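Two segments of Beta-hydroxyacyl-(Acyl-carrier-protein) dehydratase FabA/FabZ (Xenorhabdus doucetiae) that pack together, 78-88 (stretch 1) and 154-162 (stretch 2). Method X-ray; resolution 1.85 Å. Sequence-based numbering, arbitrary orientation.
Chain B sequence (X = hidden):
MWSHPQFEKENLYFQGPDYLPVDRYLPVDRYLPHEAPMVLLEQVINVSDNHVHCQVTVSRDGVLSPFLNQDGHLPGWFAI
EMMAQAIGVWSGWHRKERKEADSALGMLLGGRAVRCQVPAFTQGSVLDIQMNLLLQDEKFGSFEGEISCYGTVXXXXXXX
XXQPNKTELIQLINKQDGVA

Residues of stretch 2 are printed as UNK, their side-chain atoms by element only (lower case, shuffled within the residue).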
# COMPACT_ATOMS: atom_id res chain seq x y z
N PHE B 78 -6.30 0.79 1.82
CA PHE B 78 -5.30 1.86 2.04
C PHE B 78 -4.65 1.86 3.44
O PHE B 78 -3.65 2.54 3.64
CB PHE B 78 -5.89 3.24 1.71
CG PHE B 78 -6.04 3.48 0.24
CD1 PHE B 78 -4.99 4.01 -0.49
CD2 PHE B 78 -7.20 3.10 -0.43
CE1 PHE B 78 -5.11 4.19 -1.85
CE2 PHE B 78 -7.32 3.28 -1.80
CZ PHE B 78 -6.27 3.84 -2.51
N ALA B 79 -5.22 1.12 4.39
CA ALA B 79 -4.57 0.85 5.67
C ALA B 79 -3.12 0.38 5.54
O ALA B 79 -2.26 0.80 6.32
CB ALA B 79 -5.38 -0.17 6.47
N ILE B 80 -2.83 -0.49 4.57
CA ILE B 80 -1.46 -0.97 4.40
C ILE B 80 -0.49 0.15 4.01
O ILE B 80 0.66 0.16 4.48
CB ILE B 80 -1.32 -2.16 3.42
CG1 ILE B 80 -1.81 -1.82 2.01
CG2 ILE B 80 -2.06 -3.35 3.97
CD1 ILE B 80 -0.78 -2.03 0.92
N GLU B 81 -0.95 1.09 3.19
CA GLU B 81 -0.12 2.22 2.76
C GLU B 81 0.07 3.25 3.87
O GLU B 81 1.14 3.83 3.99
CB GLU B 81 -0.70 2.91 1.51
CG GLU B 81 0.16 4.03 0.92
CD GLU B 81 1.53 3.58 0.42
OE1 GLU B 81 1.73 2.36 0.22
OE2 GLU B 81 2.42 4.43 0.22
N MET B 82 -0.97 3.52 4.65
CA MET B 82 -0.84 4.39 5.81
C MET B 82 0.12 3.76 6.85
O MET B 82 1.00 4.44 7.37
CB MET B 82 -2.20 4.73 6.41
CG MET B 82 -3.09 5.59 5.49
SD MET B 82 -4.67 6.03 6.25
CE MET B 82 -5.51 4.46 6.10
N MET B 83 -0.02 2.46 7.10
CA MET B 83 0.90 1.74 8.00
C MET B 83 2.34 1.69 7.49
O MET B 83 3.29 1.88 8.26
CB MET B 83 0.38 0.33 8.28
CG MET B 83 -0.81 0.32 9.23
SD MET B 83 -1.40 -1.36 9.56
CE MET B 83 -2.59 -1.55 8.25
N ALA B 84 2.48 1.47 6.18
CA ALA B 84 3.79 1.46 5.54
C ALA B 84 4.49 2.80 5.68
O ALA B 84 5.69 2.85 6.04
CB ALA B 84 3.66 1.10 4.07
N GLN B 85 3.75 3.87 5.45
CA GLN B 85 4.32 5.22 5.56
C GLN B 85 4.66 5.59 7.00
O GLN B 85 5.65 6.28 7.21
CB GLN B 85 3.42 6.26 4.90
CG GLN B 85 3.51 6.18 3.39
CD GLN B 85 2.77 7.29 2.67
OE1 GLN B 85 2.54 8.37 3.22
NE2 GLN B 85 2.39 7.02 1.43
N ALA B 86 3.89 5.10 7.97
CA ALA B 86 4.24 5.29 9.38
C ALA B 86 5.59 4.66 9.71
O ALA B 86 6.39 5.25 10.43
CB ALA B 86 3.15 4.73 10.29
N ILE B 87 5.85 3.49 9.13
CA ILE B 87 7.14 2.80 9.29
C ILE B 87 8.22 3.65 8.63
O ILE B 87 9.33 3.79 9.17
CB ILE B 87 7.12 1.37 8.70
CG1 ILE B 87 6.14 0.46 9.46
CG2 ILE B 87 8.52 0.75 8.74
CD1 ILE B 87 5.74 -0.78 8.68
N GLY B 88 7.90 4.21 7.47
CA GLY B 88 8.77 5.17 6.78
C GLY B 88 9.15 6.39 7.60
O GLY B 88 10.30 6.82 7.58
N UNK B 154 -9.63 -0.26 14.44
CA UNK B 154 -10.26 -0.56 13.16
C UNK B 154 -9.46 -1.50 12.26
O UNK B 154 -10.04 -2.17 11.42
c UNK B 154 -11.53 2.98 12.16
c UNK B 154 -11.46 1.75 13.04
c UNK B 154 -10.51 0.74 12.39
c UNK B 154 -12.84 1.17 13.26
N UNK B 155 -8.13 -1.51 12.41
CA UNK B 155 -7.25 -2.37 11.61
C UNK B 155 -6.11 -2.88 12.49
O UNK B 155 -5.58 -2.12 13.31
c UNK B 155 -6.63 -1.61 10.41
c UNK B 155 -7.69 -0.87 9.62
c UNK B 155 -5.87 -2.57 9.50
N UNK B 156 -5.76 -4.15 12.34
CA UNK B 156 -4.53 -4.71 12.92
C UNK B 156 -3.77 -5.36 11.77
O UNK B 156 -4.36 -5.66 10.74
o UNK B 156 -5.61 -6.82 13.56
c UNK B 156 -5.47 -5.08 15.24
c UNK B 156 -4.80 -5.74 14.04
N UNK B 157 -2.47 -5.56 11.95
CA UNK B 157 -1.65 -6.14 10.89
C UNK B 157 -0.17 -6.21 11.19
O UNK B 157 0.31 -5.59 12.15
N UNK B 158 0.56 -6.98 10.36
CA UNK B 158 2.02 -6.96 10.34
C UNK B 158 2.50 -6.63 8.93
O UNK B 158 1.96 -7.15 7.95
c UNK B 158 3.32 -9.76 12.67
n UNK B 158 3.54 -11.20 16.04
c UNK B 158 2.62 -8.29 10.77
c UNK B 158 3.76 -11.05 14.73
n UNK B 158 4.56 -11.90 14.09
c UNK B 158 2.46 -8.58 12.25
n UNK B 158 3.17 -10.05 14.09
N UNK B 159 3.52 -5.76 8.86
CA UNK B 159 4.12 -5.32 7.60
C UNK B 159 5.62 -5.57 7.58
O UNK B 159 6.29 -5.44 8.61
c UNK B 159 1.40 -3.76 7.56
c UNK B 159 2.57 -1.94 6.35
c UNK B 159 2.59 -3.42 6.68
c UNK B 159 3.88 -3.82 7.38
N UNK B 160 6.15 -5.90 6.40
CA UNK B 160 7.58 -5.99 6.15
C UNK B 160 7.99 -4.98 5.09
O UNK B 160 7.33 -4.88 4.05
c UNK B 160 7.96 -7.41 5.72
n UNK B 160 7.26 -9.59 6.49
c UNK B 160 7.78 -8.43 6.84
o UNK B 160 8.11 -8.17 7.99
N UNK B 161 9.07 -4.25 5.35
CA UNK B 161 9.54 -3.17 4.48
C UNK B 161 11.01 -3.33 4.11
O UNK B 161 11.73 -4.11 4.73
c UNK B 161 7.88 -1.45 5.26
c UNK B 161 9.36 -1.81 5.16
o UNK B 161 9.95 -1.87 6.47
N UNK B 162 11.44 -2.57 3.11
CA UNK B 162 12.78 -2.66 2.54
C UNK B 162 13.15 -1.28 2.01
O UNK B 162 12.34 -0.64 1.33
c UNK B 162 14.94 -4.47 -1.60
c UNK B 162 15.31 -3.80 1.07
c UNK B 162 12.78 -3.74 1.45
c UNK B 162 16.22 -4.34 -1.10
c UNK B 162 16.41 -4.00 0.24
o UNK B 162 17.28 -4.54 -1.95
c UNK B 162 13.85 -4.27 -0.78
c UNK B 162 14.01 -3.91 0.57

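Position 154 carries four carbons, forked at the second, and none of them touches the helix. An unbranched CB followed by a fork identifies Leu154, which lies out of reach of stretch 1.

At position 155 the side chain is three carbons, with CB itself carrying the other two. CB points toward the helix, and one terminal carbon meets two side chains there. This beta-branched hydrocarbon is Val155: its CG1 lies 3.9 Å from Ala79 CB and 3.7 Å from Met83 CE.

Position 156 also branches at CB, but into one oxygen and one carbon, the mark of Thr156. Its CB points away from the helix, as alternation along a strand predicts.

Position 157 has no atoms beyond the backbone and is therefore Gly157. An ideal CB built here would point toward the helix and sit 4.0 Å from Met83 SD.

Position 158 extends through three carbons and a nitrogen to a carbon bearing two more nitrogens. That terminal guanidinium defines Arg158; its CB points away, and the side chain is exposed and touches a crystal neighbour.

Position 159 again shows four carbons forked at the second, now directed toward the helix and covered by it over 96 Å², the largest such area in either stretch. This is Leu159, with chi1 m and chi2 p. Its CD2 lies 3.4 Å from Ile80 O, 3.4 Å from Ala84 N, 3.7 Å from Met83 CB and 4.0 Å from Ala84 CB, while its CB lies 3.8 Å from Ile87 CD1.

Position 160 has two carbons, the second carrying one oxygen and one nitrogen: a short amide, Asn160, with CB pointing away.

At position 161, CB bears one oxygen and one carbon and points toward the helix. This is Thr161, whose OG1 approaches Ile87 CG2 at 3.7 Å and is hydrogen-bonded elsewhere in the structure.

Position 162 has one carbon leading to a six-carbon ring that bears an oxygen, hence Tyr162; its side chain is out of reach of stretch 1.

The contact works by apolar packing, with no hydrogen bond across the stretches. Helix and strand axes approach to 9.3 Å at 55°, burying 374 Å² in total. Ala79, Met83 and Ile87, spaced four residues apart, direct CB toward the strand, and Val155, Leu159 and Thr161 answer from the facing side. Leu159 CD2 reaches the backbone beside the Ala84 N to Ile80 O hydrogen bond (2.8 Å), so these polar atoms are already paired within the helix where the methyl packs against them.

Stretch 2, residues 154-162: LVTGRLNTY
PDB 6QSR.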